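Local coordinates for metallo-beta-lactamase family protein (Staphylococcus aureus, PDB 3R2U) that binds an iron(III) ion and probably acts as a metal-dependent hydrolase or oxidoreductase of the metallo-beta-lactamase superfamily, at residues E193-K207 against E249-S261. Numbering follows the deposited sequence.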
ATOM      1  N   GLU A 193     -24.735 -14.008  39.615  1.00 51.82           N
ATOM      2  CA  GLU A 193     -24.390 -13.625  40.990  1.00 50.68           C
ATOM      3  C   GLU A 193     -23.139 -14.321  41.561  1.00 47.93           C
ATOM      4  O   GLU A 193     -22.318 -13.663  42.217  1.00 45.91           O
ATOM      5  CB  GLU A 193     -25.593 -13.781  41.942  1.00 52.78           C
ATOM      6  CG  GLU A 193     -25.246 -13.377  43.386  1.00 55.94           C
ATOM      7  CD  GLU A 193     -26.442 -12.904  44.212  1.00 62.81           C
ATOM      8  OE1 GLU A 193     -27.592 -12.979  43.721  1.00 69.70           O
ATOM      9  OE2 GLU A 193     -26.226 -12.438  45.358  1.00 63.56           O
ATOM     10  N   ILE A 194     -22.951 -15.617  41.322  1.00 45.67           N
ATOM     11  CA  ILE A 194     -21.742 -16.252  41.871  1.00 44.40           C
ATOM     12  C   ILE A 194     -20.491 -15.715  41.112  1.00 41.11           C
ATOM     13  O   ILE A 194     -19.405 -15.616  41.681  1.00 38.73           O
ATOM     14  CB  ILE A 194     -21.834 -17.817  41.968  1.00 45.64           C
ATOM     15  CG1 ILE A 194     -21.129 -18.534  40.832  1.00 45.28           C
ATOM     16  CG2 ILE A 194     -23.300 -18.305  42.227  1.00 48.76           C
ATOM     17  CD1 ILE A 194     -19.659 -18.757  41.122  1.00 45.17           C
ATOM     18  N   GLY A 195     -20.667 -15.339  39.843  1.00 38.50           N
ATOM     19  CA  GLY A 195     -19.586 -14.737  39.055  1.00 35.47           C
ATOM     20  C   GLY A 195     -19.271 -13.362  39.624  1.00 33.70           C
ATOM     21  O   GLY A 195     -18.108 -12.974  39.751  1.00 29.98           O
ATOM     22  N   ALA A 196     -20.325 -12.637  39.987  1.00 33.21           N
ATOM     23  CA  ALA A 196     -20.191 -11.320  40.595  1.00 32.05           C
ATOM     24  C   ALA A 196     -19.423 -11.417  41.930  1.00 31.27           C
ATOM     25  O   ALA A 196     -18.537 -10.603  42.209  1.00 29.83           O
ATOM     26  CB  ALA A 196     -21.563 -10.698  40.805  1.00 32.44           C
ATOM     27  N   LYS A 197     -19.746 -12.413  42.744  1.00 32.16           N
ATOM     28  CA  LYS A 197     -19.039 -12.607  44.016  1.00 33.48           C
ATOM     29  C   LYS A 197     -17.563 -12.876  43.804  1.00 31.88           C
ATOM     30  O   LYS A 197     -16.738 -12.338  44.529  1.00 31.50           O
ATOM     31  CB  LYS A 197     -19.660 -13.718  44.836  1.00 35.96           C
ATOM     32  CG  LYS A 197     -20.963 -13.321  45.484  1.00 43.46           C
ATOM     33  CD  LYS A 197     -21.581 -14.497  46.236  1.00 51.50           C
ATOM     34  CE  LYS A 197     -22.816 -14.083  47.041  1.00 58.67           C
ATOM     35  NZ  LYS A 197     -23.938 -13.591  46.185  1.00 61.29           N
ATOM     36  N   GLN A 198     -17.233 -13.707  42.813  1.00 30.68           N
ATOM     37  CA  GLN A 198     -15.837 -13.974  42.468  1.00 30.32           C
ATOM     38  C   GLN A 198     -15.127 -12.665  42.074  1.00 27.94           C
ATOM     39  O   GLN A 198     -13.996 -12.401  42.500  1.00 25.58           O
ATOM     40  CB  GLN A 198     -15.731 -15.006  41.332  1.00 30.65           C
ATOM     41  CG  GLN A 198     -16.079 -16.458  41.751  1.00 35.27           C
ATOM     42  CD  GLN A 198     -15.847 -17.474  40.625  1.00 40.93           C
ATOM     43  OE1 GLN A 198     -16.238 -17.264  39.473  1.00 45.83           O
ATOM     44  NE2 GLN A 198     -15.212 -18.577  40.964  1.00 44.14           N
ATOM     45  N   MET A 199     -15.815 -11.845  41.283  1.00 27.01           N
ATOM     46  CA  MET A 199     -15.284 -10.564  40.842  1.00 26.38           C
ATOM     47  C   MET A 199     -14.997  -9.644  42.019  1.00 26.05           C
ATOM     48  O   MET A 199     -13.952  -9.002  42.060  1.00 25.30           O
ATOM     49  CB  MET A 199     -16.259  -9.879  39.887  1.00 27.21           C
ATOM     50  CG  MET A 199     -15.767  -8.530  39.380  1.00 28.16           C
ATOM     51  SD  MET A 199     -14.197  -8.628  38.506  1.00 31.09           S
ATOM     52  CE  MET A 199     -14.779  -9.034  36.858  1.00 29.21           C
ATOM     53  N   PHE A 200     -15.926  -9.566  42.963  1.00 27.31           N
ATOM     54  CA  PHE A 200     -15.743  -8.735  44.152  1.00 28.29           C
ATOM     55  C   PHE A 200     -14.499  -9.187  44.923  1.00 28.40           C
ATOM     56  O   PHE A 200     -13.702  -8.370  45.339  1.00 28.44           O
ATOM     57  CB  PHE A 200     -16.986  -8.807  45.019  1.00 30.17           C
ATOM     58  CG  PHE A 200     -16.911  -8.001  46.293  1.00 31.18           C
ATOM     59  CD1 PHE A 200     -17.050  -6.623  46.267  1.00 30.98           C
ATOM     60  CD2 PHE A 200     -16.775  -8.635  47.519  1.00 33.19           C
ATOM     61  CE1 PHE A 200     -17.024  -5.879  47.444  1.00 34.34           C
ATOM     62  CE2 PHE A 200     -16.738  -7.889  48.718  1.00 36.80           C
ATOM     63  CZ  PHE A 200     -16.869  -6.522  48.675  1.00 34.82           C
ATOM     64  N   LYS A 201     -14.331 -10.495  45.088  1.00 30.17           N
ATOM     65  CA  LYS A 201     -13.155 -11.028  45.771  1.00 30.40           C
ATOM     66  C   LYS A 201     -11.893 -10.798  44.956  1.00 28.28           C
ATOM     67  O   LYS A 201     -10.839 -10.560  45.524  1.00 27.11           O
ATOM     68  CB  LYS A 201     -13.293 -12.524  46.072  1.00 31.37           C
ATOM     69  CG  LYS A 201     -14.391 -12.887  47.061  1.00 39.66           C
ATOM     70  CD  LYS A 201     -14.315 -14.390  47.427  1.00 47.93           C
ATOM     71  CE  LYS A 201     -15.388 -14.830  48.426  1.00 52.59           C
ATOM     72  NZ  LYS A 201     -15.158 -14.247  49.790  1.00 59.32           N
ATOM     73  N   SER A 202     -11.976 -10.893  43.628  1.00 27.41           N
ATOM     74  CA  SER A 202     -10.786 -10.656  42.801  1.00 25.75           C
ATOM     75  C   SER A 202     -10.349  -9.208  42.915  1.00 25.22           C
ATOM     76  O   SER A 202      -9.155  -8.919  42.991  1.00 25.61           O
ATOM     77  CB  SER A 202     -11.023 -11.044  41.350  1.00 24.96           C
ATOM     78  OG  SER A 202     -11.254 -12.440  41.233  1.00 23.28           O
ATOM     79  N   ILE A 203     -11.314  -8.289  42.937  1.00 25.36           N
ATOM     80  CA  ILE A 203     -10.996  -6.878  43.079  1.00 24.57           C
ATOM     81  C   ILE A 203     -10.325  -6.639  44.442  1.00 26.22           C
ATOM     82  O   ILE A 203      -9.309  -5.936  44.529  1.00 26.61           O
ATOM     83  CB  ILE A 203     -12.255  -5.969  42.910  1.00 24.64           C
ATOM     84  CG1 ILE A 203     -12.743  -5.957  41.468  1.00 24.33           C
ATOM     85  CG2 ILE A 203     -11.944  -4.535  43.324  1.00 24.15           C
ATOM     86  CD1 ILE A 203     -11.749  -5.279  40.456  1.00 25.47           C
ATOM     87  N   GLU A 204     -10.897  -7.250  45.476  0.50 27.81           N
ATOM     88  CA  GLU A 204     -10.393  -7.167  46.845  0.50 29.96           C
ATOM     89  C   GLU A 204      -8.918  -7.563  46.905  0.50 30.20           C
ATOM     90  O   GLU A 204      -8.103  -6.844  47.463  0.50 31.16           O
ATOM     91  CB  GLU A 204     -11.232  -8.087  47.761  0.50 31.38           C
ATOM     92  CG  GLU A 204     -10.890  -8.019  49.253  0.50 32.69           C
ATOM     93  CD  GLU A 204     -11.800  -8.898  50.119  0.50 35.85           C
ATOM     94  OE1 GLU A 204     -12.007  -8.547  51.299  0.50 38.75           O
ATOM     95  OE2 GLU A 204     -12.322  -9.928  49.630  0.50 34.28           O
ATOM     96  N   SER A 205      -8.588  -8.704  46.312  1.00 30.92           N
ATOM     97  CA  SER A 205      -7.213  -9.216  46.305  1.00 32.39           C
ATOM     98  C   SER A 205      -6.246  -8.297  45.515  1.00 30.24           C
ATOM     99  O   SER A 205      -5.142  -8.024  45.959  1.00 33.01           O
ATOM    100  CB  SER A 205      -7.161 -10.652  45.766  1.00 32.23           C
ATOM    101  OG  SER A 205      -7.510 -10.686  44.390  1.00 39.21           O
ATOM    102  N   ILE A 206      -6.691  -7.731  44.407  1.00 28.91           N
ATOM    103  CA  ILE A 206      -5.796  -6.909  43.588  1.00 27.24           C
ATOM    104  C   ILE A 206      -5.393  -5.571  44.256  1.00 27.65           C
ATOM    105  O   ILE A 206      -4.360  -4.988  43.923  1.00 24.80           O
ATOM    106  CB  ILE A 206      -6.407  -6.650  42.185  1.00 27.75           C
ATOM    107  CG1 ILE A 206      -5.332  -6.825  41.144  1.00 28.30           C
ATOM    108  CG2 ILE A 206      -7.155  -5.308  42.120  1.00 25.26           C
ATOM    109  CD1 ILE A 206      -4.788  -8.251  41.112  1.00 27.39           C
ATOM    110  N   LYS A 207      -6.180  -5.129  45.234  1.00 28.36           N
ATOM    111  CA  LYS A 207      -5.936  -3.868  45.912  1.00 28.40           C
ATOM    112  C   LYS A 207      -4.604  -3.776  46.665  1.00 28.96           C
ATOM    113  O   LYS A 207      -4.080  -2.671  46.859  1.00 28.64           O
ATOM    114  CB  LYS A 207      -7.074  -3.554  46.887  1.00 29.58           C
ATOM    115  CG  LYS A 207      -8.385  -3.195  46.210  1.00 30.61           C
ATOM    116  CD  LYS A 207      -9.473  -2.882  47.240  1.00 34.49           C
ATOM    117  CE  LYS A 207     -10.799  -2.596  46.577  1.00 35.88           C
ATOM    118  NZ  LYS A 207     -11.900  -2.373  47.554  1.00 37.08           N
ATOM    119  N   GLU A 249     -16.716   0.588  45.778  1.00 34.94           N
ATOM    120  CA  GLU A 249     -17.909  -0.053  46.309  1.00 36.40           C
ATOM    121  C   GLU A 249     -17.474  -1.216  47.181  1.00 37.25           C
ATOM    122  O   GLU A 249     -17.041  -2.254  46.674  1.00 37.23           O
ATOM    123  CB  GLU A 249     -18.825  -0.543  45.189  1.00 35.91           C
ATOM    124  CG  GLU A 249     -20.094  -1.180  45.721  1.00 38.42           C
ATOM    125  CD  GLU A 249     -20.813  -0.237  46.666  1.00 42.40           C
ATOM    126  OE1 GLU A 249     -20.985  -0.578  47.855  1.00 42.96           O
ATOM    127  OE2 GLU A 249     -21.116   0.885  46.231  1.00 44.99           O
ATOM    128  N   ASN A 250     -17.581  -1.047  48.492  1.00 38.08           N
ATOM    129  CA  ASN A 250     -17.157  -2.101  49.408  1.00 39.61           C
ATOM    130  C   ASN A 250     -18.307  -2.926  50.006  1.00 40.60           C
ATOM    131  O   ASN A 250     -18.077  -3.826  50.812  1.00 42.39           O
ATOM    132  CB  ASN A 250     -16.213  -1.515  50.466  1.00 39.66           C
ATOM    133  CG  ASN A 250     -14.909  -1.010  49.850  1.00 42.98           C
ATOM    134  OD1 ASN A 250     -14.375  -1.620  48.913  1.00 43.91           O
ATOM    135  ND2 ASN A 250     -14.391   0.097  50.372  1.00 44.71           N
ATOM    136  N   ASN A 251     -19.539  -2.628  49.596  1.00 40.25           N
ATOM    137  CA  ASN A 251     -20.700  -3.405  50.019  1.00 40.93           C
ATOM    138  C   ASN A 251     -20.924  -4.466  48.928  1.00 40.55           C
ATOM    139  O   ASN A 251     -21.263  -4.136  47.798  1.00 38.94           O
ATOM    140  CB  ASN A 251     -21.923  -2.502  50.178  1.00 41.44           C
ATOM    141  CG  ASN A 251     -23.173  -3.261  50.589  1.00 42.98           C
ATOM    142  OD1 ASN A 251     -23.511  -4.304  50.025  1.00 41.73           O
ATOM    143  ND2 ASN A 251     -23.896  -2.709  51.553  1.00 45.06           N
ATOM    144  N   GLU A 252     -20.732  -5.732  49.280  1.00 41.05           N
ATOM    145  CA  GLU A 252     -20.839  -6.827  48.320  1.00 41.19           C
ATOM    146  C   GLU A 252     -22.163  -6.879  47.568  1.00 40.45           C
ATOM    147  O   GLU A 252     -22.178  -7.070  46.354  1.00 37.99           O
ATOM    148  CB  GLU A 252     -20.558  -8.172  49.001  1.00 41.63           C
ATOM    149  CG  GLU A 252     -20.497  -9.360  48.016  1.00 47.00           C
ATOM    150  CD  GLU A 252     -20.181 -10.682  48.703  1.00 53.03           C
ATOM    151  OE1 GLU A 252     -19.259 -10.719  49.540  1.00 60.13           O
ATOM    152  OE2 GLU A 252     -20.845 -11.687  48.403  1.00 61.53           O
ATOM    153  N   ALA A 253     -23.265  -6.707  48.286  1.00 40.86           N
ATOM    154  CA  ALA A 253     -24.600  -6.767  47.688  1.00 41.96           C
ATOM    155  C   ALA A 253     -24.810  -5.670  46.647  1.00 41.56           C
ATOM    156  O   ALA A 253     -25.365  -5.923  45.572  1.00 41.24           O
ATOM    157  CB  ALA A 253     -25.689  -6.683  48.782  1.00 43.67           C
ATOM    158  N   THR A 254     -24.380  -4.451  46.983  1.00 40.33           N
ATOM    159  CA  THR A 254     -24.519  -3.296  46.096  1.00 39.24           C
ATOM    160  C   THR A 254     -23.635  -3.485  44.861  1.00 37.23           C
ATOM    161  O   THR A 254     -24.019  -3.123  43.752  1.00 37.46           O
ATOM    162  CB  THR A 254     -24.114  -2.003  46.816  1.00 38.95           C
ATOM    163  OG1 THR A 254     -24.929  -1.837  47.975  1.00 40.46           O
ATOM    164  CG2 THR A 254     -24.270  -0.777  45.905  1.00 38.31           C
ATOM    165  N   PHE A 255     -22.450  -4.046  45.085  1.00 35.61           N
ATOM    166  CA  PHE A 255     -21.488  -4.323  44.031  1.00 33.91           C
ATOM    167  C   PHE A 255     -22.086  -5.299  43.034  1.00 34.99           C
ATOM    168  O   PHE A 255     -22.097  -5.037  41.830  1.00 33.30           O
ATOM    169  CB  PHE A 255     -20.225  -4.916  44.656  1.00 33.90           C
ATOM    170  CG  PHE A 255     -19.141  -5.213  43.676  1.00 31.18           C
ATOM    171  CD1 PHE A 255     -19.094  -6.438  43.027  1.00 31.51           C
ATOM    172  CD2 PHE A 255     -18.136  -4.285  43.432  1.00 32.50           C
ATOM    173  CE1 PHE A 255     -18.070  -6.723  42.122  1.00 31.55           C
ATOM    174  CE2 PHE A 255     -17.109  -4.567  42.528  1.00 31.70           C
ATOM    175  CZ  PHE A 255     -17.084  -5.792  41.877  1.00 30.46           C
ATOM    176  N   ILE A 256     -22.586  -6.422  43.554  1.00 35.23           N
ATOM    177  CA  ILE A 256     -23.194  -7.448  42.732  1.00 37.22           C
ATOM    178  C   ILE A 256     -24.325  -6.864  41.904  1.00 39.08           C
ATOM    179  O   ILE A 256     -24.363  -7.052  40.685  1.00 37.17           O
ATOM    180  CB  ILE A 256     -23.765  -8.597  43.585  1.00 38.92           C
ATOM    181  CG1 ILE A 256     -22.631  -9.399  44.216  1.00 37.67           C
ATOM    182  CG2 ILE A 256     -24.650  -9.525  42.727  1.00 38.41           C
ATOM    183  CD1 ILE A 256     -23.123 -10.378  45.273  1.00 39.72           C
ATOM    184  N   ASP A 257     -25.241  -6.155  42.565  0.70 40.99           N
ATOM    185  CA  ASP A 257     -26.381  -5.548  41.882  0.70 43.32           C
ATOM    186  C   ASP A 257     -25.951  -4.622  40.754  0.70 42.66           C
ATOM    187  O   ASP A 257     -26.476  -4.718  39.648  0.70 42.86           O
ATOM    188  CB  ASP A 257     -27.260  -4.745  42.843  0.70 45.11           C
ATOM    189  CG  ASP A 257     -28.475  -4.141  42.147  0.70 46.84           C
ATOM    190  OD1 ASP A 257     -29.248  -4.888  41.505  0.70 47.04           O
ATOM    191  OD2 ASP A 257     -28.666  -2.919  42.256  0.70 49.42           O
ATOM    192  N   LYS A 258     -25.019  -3.715  41.032  1.00 41.95           N
ATOM    193  CA  LYS A 258     -24.571  -2.786  39.999  1.00 43.17           C
ATOM    194  C   LYS A 258     -23.877  -3.542  38.870  1.00 42.97           C
ATOM    195  O   LYS A 258     -24.103  -3.257  37.694  1.00 44.00           O
ATOM    196  CB  LYS A 258     -23.668  -1.682  40.543  1.00 43.23           C
ATOM    197  CG  LYS A 258     -23.144  -0.755  39.410  1.00 46.05           C
ATOM    198  CD  LYS A 258     -22.514   0.538  39.916  1.00 48.86           C
ATOM    199  CE  LYS A 258     -22.001   1.395  38.750  1.00 50.03           C
ATOM    200  NZ  LYS A 258     -21.554   2.749  39.211  1.00 51.09           N
ATOM    201  N   LEU A 259     -23.073  -4.537  39.230  1.00 42.52           N
ATOM    202  CA  LEU A 259     -22.354  -5.307  38.239  1.00 41.77           C
ATOM    203  C   LEU A 259     -23.303  -5.998  37.261  1.00 43.94           C
ATOM    204  O   LEU A 259     -23.174  -5.839  36.046  1.00 44.11           O
ATOM    205  CB  LEU A 259     -21.477  -6.365  38.915  1.00 40.39           C
ATOM    206  CG  LEU A 259     -20.456  -7.027  37.991  1.00 38.57           C
ATOM    207  CD1 LEU A 259     -19.427  -5.974  37.548  1.00 36.45           C
ATOM    208  CD2 LEU A 259     -19.771  -8.208  38.651  1.00 32.25           C
ATOM    209  N   ILE A 260     -24.287  -6.717  37.789  1.00 45.49           N
ATOM    210  CA  ILE A 260     -25.141  -7.532  36.939  1.00 47.25           C
ATOM    211  C   ILE A 260     -26.531  -7.004  36.601  1.00 49.70           C
ATOM    212  O   ILE A 260     -27.320  -7.729  36.001  1.00 50.96           O
ATOM    213  CB  ILE A 260     -25.257  -8.961  37.525  1.00 47.92           C
ATOM    214  CG1 ILE A 260     -26.135  -8.989  38.775  1.00 50.00           C
ATOM    215  CG2 ILE A 260     -23.861  -9.509  37.808  1.00 46.83           C
ATOM    216  CD1 ILE A 260     -26.253 -10.360  39.391  1.00 51.59           C
ATOM    217  N   SER A 261     -26.848  -5.764  36.955  1.00 50.96           N
ATOM    218  CA  SER A 261     -28.172  -5.238  36.639  1.00 53.92           C
ATOM    219  C   SER A 261     -28.187  -4.365  35.395  1.00 54.54           C
ATOM    220  O   SER A 261     -27.237  -3.627  35.110  1.00 53.25           O
ATOM    221  CB  SER A 261     -28.764  -4.472  37.818  1.00 55.28           C
ATOM    222  OG  SER A 261     -28.993  -5.356  38.897  1.00 56.71           O
TER
HETATM  223  O   HOH W   1     -14.451  -2.908  45.733  1.00 20.48           O
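Phe255 fits as a knob into a hole formed by Ala196, Met199, Phe200 and Ile203. Phe200 meets it edge-to-face: CD1 of Phe200 lies 3.6 Å from CG of Phe255, over one face of the Phe255 ring, with the two planes at 63°. Met199 CG comes to the edge of the Phe255 ring, in its plane. One turn before Phe200, the small Ala196 lies where the chains come closest, its CA 5.3 Å from that of Ile256; its CB packs against Ile256 CG1, Leu259 CD2 (3.7 Å) and Ile260 CG2. The Phe200 ring reaches the start of helix 252-260 because its chi1 (179°) turns CG away from the backbone N; there Glu252 CA makes a CH-pi contact 4.0 Å from the ring centroid and the carbonyl oxygen of Glu249 lies at the ring edge. The outer edge is polar. Glu193 OE2 and Lys197 NZ form a salt bridge of 2.7 Å beside Ile256 CD1, while Glu252 OE2 stays 4.3 Å from the same NZ, too far for a salt bridge, though the opposite charges may still attract. At the other end, water 1 accepts from Lys207 NZ and probably links it to Glu249 O. Asn251 caps helix 252-260, its OD1 accepting from Thr254 N from above the carbonyl plane. The axes of 193-206 and 252-260 cross at 119° and come within 9.3 Å. Helix 252-260 packs against helix 191-206, with Trp245 and Ile176 also against Phe255, while Met199, Ser202 and Ile203 touch Phe170 in the loop after strand 164-168, next to the iron ligand Asp169.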